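Local coordinates for protein alpha-fucosidase GH29 (Fusarium graminearum, PDB 4PSR) that hydrolyses alpha-L-fucosides as a family 29 glycoside hydrolase, probably releasing alpha-1,6-linked fucose from the innermost N-acetylglucosamine of glycoprotein glycans, at residues Gln172-Asn177 / Gly233-Phe238; Ser228-Gly233 / Pro241-Glu246. All blocks are in the same frame, centred on the assembly; numbering follows the deposited sequence.

Contact 1: Gln172-Asn177 / Gly233-Phe238; sequences QAYNYN and GECGSF
Sulfur and aromatic ring meet where Cys-235 reaches Tyr-174: SG lies 3.7 Å from CD1 of the tyrosine and is seen obliquely from the ring, 62° off its normal. CE1 is about as near to SG, so the sulfur straddles one side bond of the ring. Chi1 of -176° sets CG of Tyr-174 anti to the backbone N, and CD1 and CE1 are the ring atoms that reach the sulfur; the ring also meets those of Phe-227 and His-127, both beside the bound fucose.

Carbonyl contacts come second. Asn-177 O packs 3.4 Å from Cys-235 SG and also meets the ring of Phe-238, 3.3 Å from CD2, while Tyr-176 O lies farther out near CE2.

Polar links are few. One water accepts from Tyr-174 OH at 2.7 Å and donates to Cys-235 O, whose residue opens the type II' turn to Phe-238. Asn-177 ND2 donates to Ala-173 O (3.0 Å, nearly straight at 166°) and to Ala-243 O, and its OD1 takes a bond from Arg-200.

With no direct hydrogen bond between them, the segments meet through the sulfur, carbonyl oxygens set obliquely against the Phe-238 ring and a single water, while the Asn-177 amide is held from three places.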
ATOM      1  N   GLN A 172      11.748   6.997  10.878  1.00 10.69           N
ATOM      2  CA  GLN A 172      12.774   7.517  11.780  1.00 10.81           C
ATOM      3  C   GLN A 172      13.625   6.451  12.469  1.00 12.83           C
ATOM      4  O   GLN A 172      14.583   6.793  13.155  1.00 12.36           O
ATOM      5  CB  GLN A 172      12.192   8.552  12.753  1.00 10.56           C
ATOM      6  CG  GLN A 172      11.533   8.065  14.029  1.00 11.95           C
ATOM      7  CD  GLN A 172      10.163   7.426  13.885  1.00 11.05           C
ATOM      8  OE1 GLN A 172       9.763   7.018  12.787  1.00 11.42           O
ATOM      9  NE2 GLN A 172       9.428   7.321  14.995  1.00 10.71           N
ATOM     10  N   ALA A 173      13.335   5.177  12.230  1.00 11.39           N
ATOM     11  CA  ALA A 173      14.194   4.103  12.761  1.00 10.92           C
ATOM     12  C   ALA A 173      15.527   4.012  12.058  1.00 10.64           C
ATOM     13  O   ALA A 173      16.574   3.832  12.723  1.00 11.29           O
ATOM     14  CB  ALA A 173      13.491   2.779  12.686  1.00 11.43           C
ATOM     15  N   TYR A 174      15.566   4.100  10.731  1.00 10.91           N
ATOM     16  CA  TYR A 174      16.839   3.881  10.036  1.00 10.71           C
ATOM     17  C   TYR A 174      17.807   5.041  10.267  1.00 11.06           C
ATOM     18  O   TYR A 174      19.036   4.903  10.135  1.00 12.60           O
ATOM     19  CB  TYR A 174      16.605   3.606   8.547  1.00 12.13           C
ATOM     20  CG  TYR A 174      17.823   3.265   7.736  1.00 10.25           C
ATOM     21  CD1 TYR A 174      18.804   2.398   8.219  1.00 12.45           C
ATOM     22  CD2 TYR A 174      17.960   3.740   6.446  1.00 13.11           C
ATOM     23  CE1 TYR A 174      19.897   2.085   7.457  1.00 12.06           C
ATOM     24  CE2 TYR A 174      19.066   3.427   5.668  1.00 12.72           C
ATOM     25  CZ  TYR A 174      20.024   2.579   6.172  1.00 12.43           C
ATOM     26  OH  TYR A 174      21.111   2.297   5.358  1.00 14.86           O
ATOM     27  N   ASN A 175      17.266   6.182  10.699  1.00 12.35           N
ATOM     28  CA  ASN A 175      18.085   7.334  11.050  1.00 10.47           C
ATOM     29  C   ASN A 175      19.297   7.007  11.935  1.00 11.59           C
ATOM     30  O   ASN A 175      20.382   7.554  11.696  1.00 11.75           O
ATOM     31  CB  ASN A 175      17.194   8.394  11.736  1.00 11.88           C
ATOM     32  CG  ASN A 175      17.983   9.538  12.306  1.00 12.36           C
ATOM     33  OD1 ASN A 175      18.236   9.573  13.516  1.00 16.08           O
ATOM     34  ND2 ASN A 175      18.414  10.463  11.455  1.00 11.03           N
ATOM     35  N   TYR A 176      19.099   6.151  12.926  1.00 13.08           N
ATOM     36  CA  TYR A 176      20.163   5.792  13.857  1.00 13.64           C
ATOM     37  C   TYR A 176      20.603   4.358  13.702  1.00 12.89           C
ATOM     38  O   TYR A 176      21.343   3.849  14.569  1.00 14.68           O
ATOM     39  CB  TYR A 176      19.754   6.079  15.302  1.00 13.29           C
ATOM     40  CG  TYR A 176      18.573   5.316  15.877  1.00 12.28           C
ATOM     41  CD1 TYR A 176      17.256   5.781  15.705  1.00 13.40           C
ATOM     42  CD2 TYR A 176      18.764   4.177  16.683  1.00 13.37           C
ATOM     43  CE1 TYR A 176      16.203   5.129  16.273  1.00 14.99           C
ATOM     44  CE2 TYR A 176      17.682   3.500  17.240  1.00 15.51           C
ATOM     45  CZ  TYR A 176      16.410   4.000  17.056  1.00 14.42           C
ATOM     46  OH  TYR A 176      15.327   3.370  17.629  1.00 16.03           O
ATOM     47  N   ASN A 177      20.151   3.697  12.633  1.00 12.59           N
ATOM     48  CA  ASN A 177      20.513   2.303  12.337  1.00 10.92           C
ATOM     49  C   ASN A 177      21.311   2.192  11.052  1.00 12.96           C
ATOM     50  O   ASN A 177      21.386   1.120  10.474  1.00 13.41           O
ATOM     51  CB  ASN A 177      19.275   1.385  12.312  1.00 11.57           C
ATOM     52  CG  ASN A 177      18.848   0.959  13.684  1.00 15.22           C
ATOM     53  OD1 ASN A 177      19.512   0.111  14.306  1.00 14.07           O
ATOM     54  ND2 ASN A 177      17.755   1.497  14.177  1.00 13.49           N
ATOM     55  N   GLY A 233      19.878  -7.441   9.004  1.00 19.14           N
ATOM     56  CA  GLY A 233      20.448  -7.665   7.694  1.00 23.04           C
ATOM     57  C   GLY A 233      20.028  -6.677   6.622  1.00 29.05           C
ATOM     58  O   GLY A 233      20.531  -6.748   5.505  1.00 30.27           O
ATOM     59  N   GLU A 234      19.146  -5.741   6.959  1.00 21.79           N
ATOM     60  CA  GLU A 234      18.590  -4.810   5.970  1.00 22.44           C
ATOM     61  C   GLU A 234      19.208  -3.404   6.031  1.00 25.04           C
ATOM     62  O   GLU A 234      18.765  -2.493   5.338  1.00 23.99           O
ATOM     63  CB  GLU A 234      17.079  -4.722   6.135  1.00 23.27           C
ATOM     64  CG  GLU A 234      16.370  -6.046   5.932  1.00 26.68           C
ATOM     65  CD  GLU A 234      16.553  -6.581   4.528  1.00 54.06           C
ATOM     66  OE1 GLU A 234      16.443  -5.787   3.575  1.00 34.50           O
ATOM     67  OE2 GLU A 234      16.818  -7.788   4.377  1.00 45.16           O
ATOM     68  N   CYS A 235      20.230  -3.243   6.848  1.00 18.73           N
ATOM     69  CA  CYS A 235      20.871  -1.950   7.088  1.00 17.68           C
ATOM     70  C   CYS A 235      22.301  -1.889   6.513  1.00 18.39           C
ATOM     71  O   CYS A 235      23.216  -1.212   7.027  1.00 18.75           O
ATOM     72  CB  CYS A 235      20.850  -1.619   8.590  1.00 16.58           C
ATOM     73  SG  CYS A 235      19.246  -1.144   9.236  1.00 16.65           S
ATOM     74  N   GLY A 236      22.489  -2.608   5.409  1.00 21.13           N
ATOM     75  CA  GLY A 236      23.717  -2.499   4.654  1.00 26.81           C
ATOM     76  C   GLY A 236      24.910  -2.871   5.498  1.00 18.41           C
ATOM     77  O   GLY A 236      24.857  -3.860   6.253  1.00 27.48           O
ATOM     78  N   SER A 237      25.971  -2.082   5.414  1.00 21.32           N
ATOM     79  CA  SER A 237      27.224  -2.408   6.064  1.00 21.26           C
ATOM     80  C   SER A 237      27.344  -1.882   7.494  1.00 28.28           C
ATOM     81  O   SER A 237      28.319  -2.167   8.176  1.00 23.96           O
ATOM     82  CB  SER A 237      28.401  -1.889   5.237  1.00 28.26           C
ATOM     83  OG  SER A 237      28.477  -0.466   5.236  1.00 24.48           O
ATOM     84  N   PHE A 238      26.368  -1.109   7.954  1.00 20.55           N
ATOM     85  CA  PHE A 238      26.435  -0.554   9.313  1.00 18.79           C
ATOM     86  C   PHE A 238      26.383  -1.700  10.309  1.00 18.18           C
ATOM     87  O   PHE A 238      25.581  -2.620  10.162  1.00 19.96           O
ATOM     88  CB  PHE A 238      25.260   0.398   9.525  1.00 15.71           C
ATOM     89  CG  PHE A 238      25.265   1.121  10.852  1.00 15.45           C
ATOM     90  CD1 PHE A 238      26.097   2.191  11.069  1.00 13.93           C
ATOM     91  CD2 PHE A 238      24.383   0.767  11.838  1.00 15.28           C
ATOM     92  CE1 PHE A 238      26.054   2.873  12.292  1.00 18.72           C
ATOM     93  CE2 PHE A 238      24.341   1.444  13.052  1.00 17.45           C
ATOM     94  CZ  PHE A 238      25.178   2.490  13.256  1.00 17.75           C
TER
HETATM   95  O   HOH W   1      23.231   1.491   6.798  1.00 14.24           O

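Contact 2: Ser228-Gly233 / Pro241-Glu246. With MAN (alpha-D-mannopyranose), chain D; MAN (alpha-D-mannopyranose), chain B.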
ATOM      1  N   SER A 228      13.620  -1.207   9.575  1.00 11.74           N
ATOM      2  CA  SER A 228      14.557  -1.085  10.713  1.00 11.96           C
ATOM      3  C   SER A 228      13.803  -1.030  12.039  1.00 11.78           C
ATOM      4  O   SER A 228      14.356  -0.567  13.048  1.00 11.41           O
ATOM      5  CB  SER A 228      15.544   0.070  10.559  1.00 11.52           C
ATOM      6  OG  SER A 228      16.605  -0.098  11.506  1.00 13.74           O
ATOM      7  N   LEU A 229      12.571  -1.539  12.075  1.00 11.34           N
ATOM      8  CA  LEU A 229      11.886  -1.788  13.328  1.00 12.35           C
ATOM      9  C   LEU A 229      12.474  -3.064  13.989  1.00 13.15           C
ATOM     10  O   LEU A 229      12.784  -3.066  15.195  1.00 13.65           O
ATOM     11  CB  LEU A 229      10.354  -1.905  13.135  1.00 12.42           C
ATOM     12  CG  LEU A 229       9.677  -0.669  12.495  1.00 12.52           C
ATOM     13  CD1 LEU A 229       8.207  -0.926  12.419  1.00 13.23           C
ATOM     14  CD2 LEU A 229       9.961   0.605  13.288  1.00 11.75           C
ATOM     15  N   ASP A 230      12.584  -4.129  13.193  1.00 12.67           N
ATOM     16  CA  ASP A 230      13.363  -5.343  13.561  1.00 11.91           C
ATOM     17  C   ASP A 230      13.616  -6.076  12.260  1.00 11.03           C
ATOM     18  O   ASP A 230      12.921  -7.061  11.944  1.00 14.69           O
ATOM     19  CB  ASP A 230      12.630  -6.217  14.587  1.00 13.80           C
ATOM     20  CG  ASP A 230      13.472  -7.410  15.083  1.00 13.89           C
ATOM     21  OD1 ASP A 230      14.693  -7.407  14.778  1.00 16.13           O
ATOM     22  OD2 ASP A 230      12.868  -8.297  15.761  1.00 14.71           O
ATOM     23  N   SER A 231      14.558  -5.568  11.492  1.00 14.41           N
ATOM     24  CA  SER A 231      14.877  -6.145  10.194  1.00 15.62           C
ATOM     25  C   SER A 231      16.375  -6.343  10.071  1.00 15.00           C
ATOM     26  O   SER A 231      17.062  -5.694   9.291  1.00 15.99           O
ATOM     27  CB  SER A 231      14.262  -5.314   9.065  1.00 19.96           C
ATOM     28  OG  SER A 231      14.623  -3.966   9.174  1.00 17.81           O
ATOM     29  N   PRO A 232      16.897  -7.295  10.866  1.00 17.62           N
ATOM     30  CA  PRO A 232      18.322  -7.619  10.818  1.00 19.76           C
ATOM     31  C   PRO A 232      18.751  -8.002   9.409  1.00 15.57           C
ATOM     32  O   PRO A 232      18.026  -8.713   8.689  1.00 18.02           O
ATOM     33  CB  PRO A 232      18.457  -8.784  11.810  1.00 20.86           C
ATOM     34  CG  PRO A 232      17.124  -9.405  11.865  1.00 17.33           C
ATOM     35  CD  PRO A 232      16.132  -8.259  11.669  1.00 17.13           C
ATOM     36  N   GLY A 233      19.878  -7.441   9.004  1.00 19.14           N
ATOM     37  CA  GLY A 233      20.448  -7.665   7.694  1.00 23.04           C
ATOM     38  C   GLY A 233      20.028  -6.677   6.622  1.00 29.05           C
ATOM     39  O   GLY A 233      20.531  -6.748   5.505  1.00 30.27           O
ATOM     40  N   PRO A 241      21.861  -3.679  14.955  1.00 16.55           N
ATOM     41  CA  PRO A 241      20.747  -4.620  14.895  1.00 17.34           C
ATOM     42  C   PRO A 241      19.693  -4.287  13.838  1.00 14.36           C
ATOM     43  O   PRO A 241      18.836  -5.134  13.606  1.00 14.85           O
ATOM     44  CB  PRO A 241      20.133  -4.526  16.290  1.00 18.87           C
ATOM     45  CG  PRO A 241      20.429  -3.163  16.739  1.00 18.47           C
ATOM     46  CD  PRO A 241      21.776  -2.813  16.145  1.00 20.32           C
ATOM     47  N   CYS A 242      19.754  -3.101  13.237  1.00 14.61           N
ATOM     48  CA  CYS A 242      18.755  -2.720  12.222  1.00 13.39           C
ATOM     49  C   CYS A 242      17.375  -2.864  12.854  1.00 13.99           C
ATOM     50  O   CYS A 242      16.467  -3.517  12.318  1.00 13.50           O
ATOM     51  CB  CYS A 242      18.903  -3.599  10.957  1.00 12.06           C
ATOM     52  SG  CYS A 242      18.226  -2.875   9.444  1.00 15.91           S
ATOM     53  N   ALA A 243      17.242  -2.266  14.040  1.00 13.42           N
ATOM     54  CA  ALA A 243      16.080  -2.445  14.873  1.00 10.74           C
ATOM     55  C   ALA A 243      15.864  -1.299  15.837  1.00 12.73           C
ATOM     56  O   ALA A 243      16.793  -0.548  16.142  1.00 14.96           O
ATOM     57  CB  ALA A 243      16.215  -3.776  15.696  1.00 14.31           C
ATOM     58  N   VAL A 244      14.638  -1.240  16.337  1.00 11.35           N
ATOM     59  CA  VAL A 244      14.222  -0.402  17.462  1.00 13.20           C
ATOM     60  C   VAL A 244      14.014  -1.306  18.676  1.00 13.63           C
ATOM     61  O   VAL A 244      13.509  -2.415  18.571  1.00 13.43           O
ATOM     62  CB  VAL A 244      12.897   0.381  17.139  1.00 12.09           C
ATOM     63  CG1 VAL A 244      12.393   1.142  18.363  1.00 14.55           C
ATOM     64  CG2 VAL A 244      13.094   1.311  15.950  1.00 14.24           C
ATOM     65  N   ASP A 245      14.432  -0.835  19.838  1.00 13.22           N
ATOM     66  CA  ASP A 245      14.180  -1.584  21.051  1.00 13.84           C
ATOM     67  C   ASP A 245      12.734  -2.120  21.139  1.00 13.05           C
ATOM     68  O   ASP A 245      11.748  -1.384  20.929  1.00 12.23           O
ATOM     69  CB  ASP A 245      14.489  -0.697  22.245  1.00 14.61           C
ATOM     70  CG  ASP A 245      14.245  -1.397  23.540  1.00 23.92           C
ATOM     71  OD1 ASP A 245      15.077  -2.265  23.880  1.00 25.20           O
ATOM     72  OD2 ASP A 245      13.212  -1.101  24.172  1.00 22.86           O
ATOM     73  N   GLU A 246      12.577  -3.395  21.472  1.00 14.55           N
ATOM     74  CA  GLU A 246      11.294  -4.042  21.495  1.00 13.40           C
ATOM     75  C   GLU A 246      10.292  -3.384  22.433  1.00 14.57           C
ATOM     76  O   GLU A 246       9.126  -3.229  22.086  1.00 14.16           O
ATOM     77  CB  GLU A 246      11.446  -5.534  21.864  1.00 14.02           C
ATOM     78  CG  GLU A 246      10.154  -6.313  21.791  1.00 17.89           C
ATOM     79  CD  GLU A 246      10.210  -7.665  22.465  1.00 21.28           C
ATOM     80  OE1 GLU A 246       9.558  -8.582  21.949  1.00 22.63           O
ATOM     81  OE2 GLU A 246      10.872  -7.799  23.515  1.00 27.88           O
TER
HETATM   82  C1  MAN D   4      16.825 -12.058  18.367  0.51 14.63           C
HETATM   83  C2  MAN D   4      15.794 -10.981  18.642  0.51 15.02           C
HETATM   84  C3  MAN D   4      15.222 -10.441  17.334  0.51 15.62           C
HETATM   85  C4  MAN D   4      16.309 -10.073  16.333  0.51 16.85           C
HETATM   86  C5  MAN D   4      17.356 -11.188  16.216  0.51 16.53           C
HETATM   87  C6  MAN D   4      18.601 -10.805  15.388  0.51 25.65           C
HETATM   88  O2  MAN D   4      16.397  -9.867  19.284  0.49 18.19           O
HETATM   89  O3  MAN D   4      14.401  -9.332  17.594  0.51 16.95           O
HETATM   90  O4  MAN D   4      15.705  -9.909  15.058  0.51 18.95           O
HETATM   91  O5  MAN D   4      17.820 -11.550  17.528  0.51 15.42           O
HETATM   92  O6  MAN D   4      19.087  -9.537  15.832  0.51 31.81           O
HETATM   93  C1  MAN B   6      14.751  -7.976  22.862  1.00 32.21           C
HETATM   94  C2  MAN B   6      14.616  -7.613  24.344  1.00 24.25           C
HETATM   95  C3  MAN B   6      14.617  -8.907  25.176  1.00 23.39           C
HETATM   96  C4  MAN B   6      13.503  -9.866  24.676  1.00 48.56           C
HETATM   97  C5  MAN B   6      13.720 -10.144  23.163  1.00 37.04           C
HETATM   98  C6  MAN B   6      12.616 -10.974  22.499  1.00 45.06           C
HETATM   99  O2  MAN B   6      13.366  -6.987  24.563  1.00 25.06           O
HETATM  100  O3  MAN B   6      14.494  -8.638  26.557  1.00 37.70           O
HETATM  101  O4  MAN B   6      13.549 -11.086  25.398  1.00 58.50           O
HETATM  102  O5  MAN B   6      13.771  -8.873  22.438  1.00 30.83           O
HETATM  103  O6  MAN B   6      12.897 -11.057  21.082  1.00 36.74           O
HETATM  104  O   HOH W   2      17.683  -7.107  15.199  1.00 25.62           O
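Two backbone hydrogen bonds join the two arms of this loop around Asp-230 and Ala-243, whose CA atoms are 4.2 Å apart. Val-244 N donates to Leu-229 O at 2.8 Å, almost straight at the hydrogen but from well above the carbonyl plane. Ser-231 N returns a bond to Cys-242 O at 2.9 Å, with the donor nearly in line with C=O. Leu-229 O also receives the CA-H of Ala-243, and Leu-229 CD2 and Val-244 CG2 run side by side. Cys-242 SG, disulfide-bonded to Cys-235, packs 3.1 Å from Ser-231 O.

Ser-231 OG, set between its backbone N and carbonyl carbon (chi1 53°), accepts a bent bond from Ser-228 N (3.0 Å). The backbone N atoms of Leu-229 and Asp-230 are taken by Asp-275 OD2 and OD1, and Ala-243 O by Asn-177 ND2.

The carboxylate of Asp-230 faces sugar. The chain D mannose gives O4 to OD1 (2.7 Å) and O3 to OD2 (2.6 Å), a bidentate grip, and a water donates to both OD1 and Pro-241 O while touching the same mannose at O6. Glu-246 OE2 accepts O2 of the chain B mannose at 2.8 Å, and its OE1 is held by Trp-11. Asp-245 N-caps helix 246-263, its OD2 accepting from Lys-248 N.

This is a single beta bridge within the loop that links strand 222-225 of the TIM barrel to the following helix, with glycan mannoses bound at Asp-230 and Glu-246.

Overall arrangement
Both contacts are largely buried, and both draw on the loop between barrel strand 222-225 and helix 246-263, with Gly-233 common to the two. Contact 2 folds that loop onto itself through backbone bonds; contact 1 sets its middle against the start of helix 175-179, which follows barrel strand 165-170 in the chain, by sulfur, ring and water contacts. The disulfide Cys-235 to Cys-242 (SG to SG 2.0 Å) joins them covalently, and Asn-177 ND2 adds a probable hydrogen bond to Ala-243 O. Their surroundings differ: the side chain of Tyr-174 in contact 1 is about 6 Å from the bound fucose, whereas contact 2 binds mannose through Asp-230 and Glu-246.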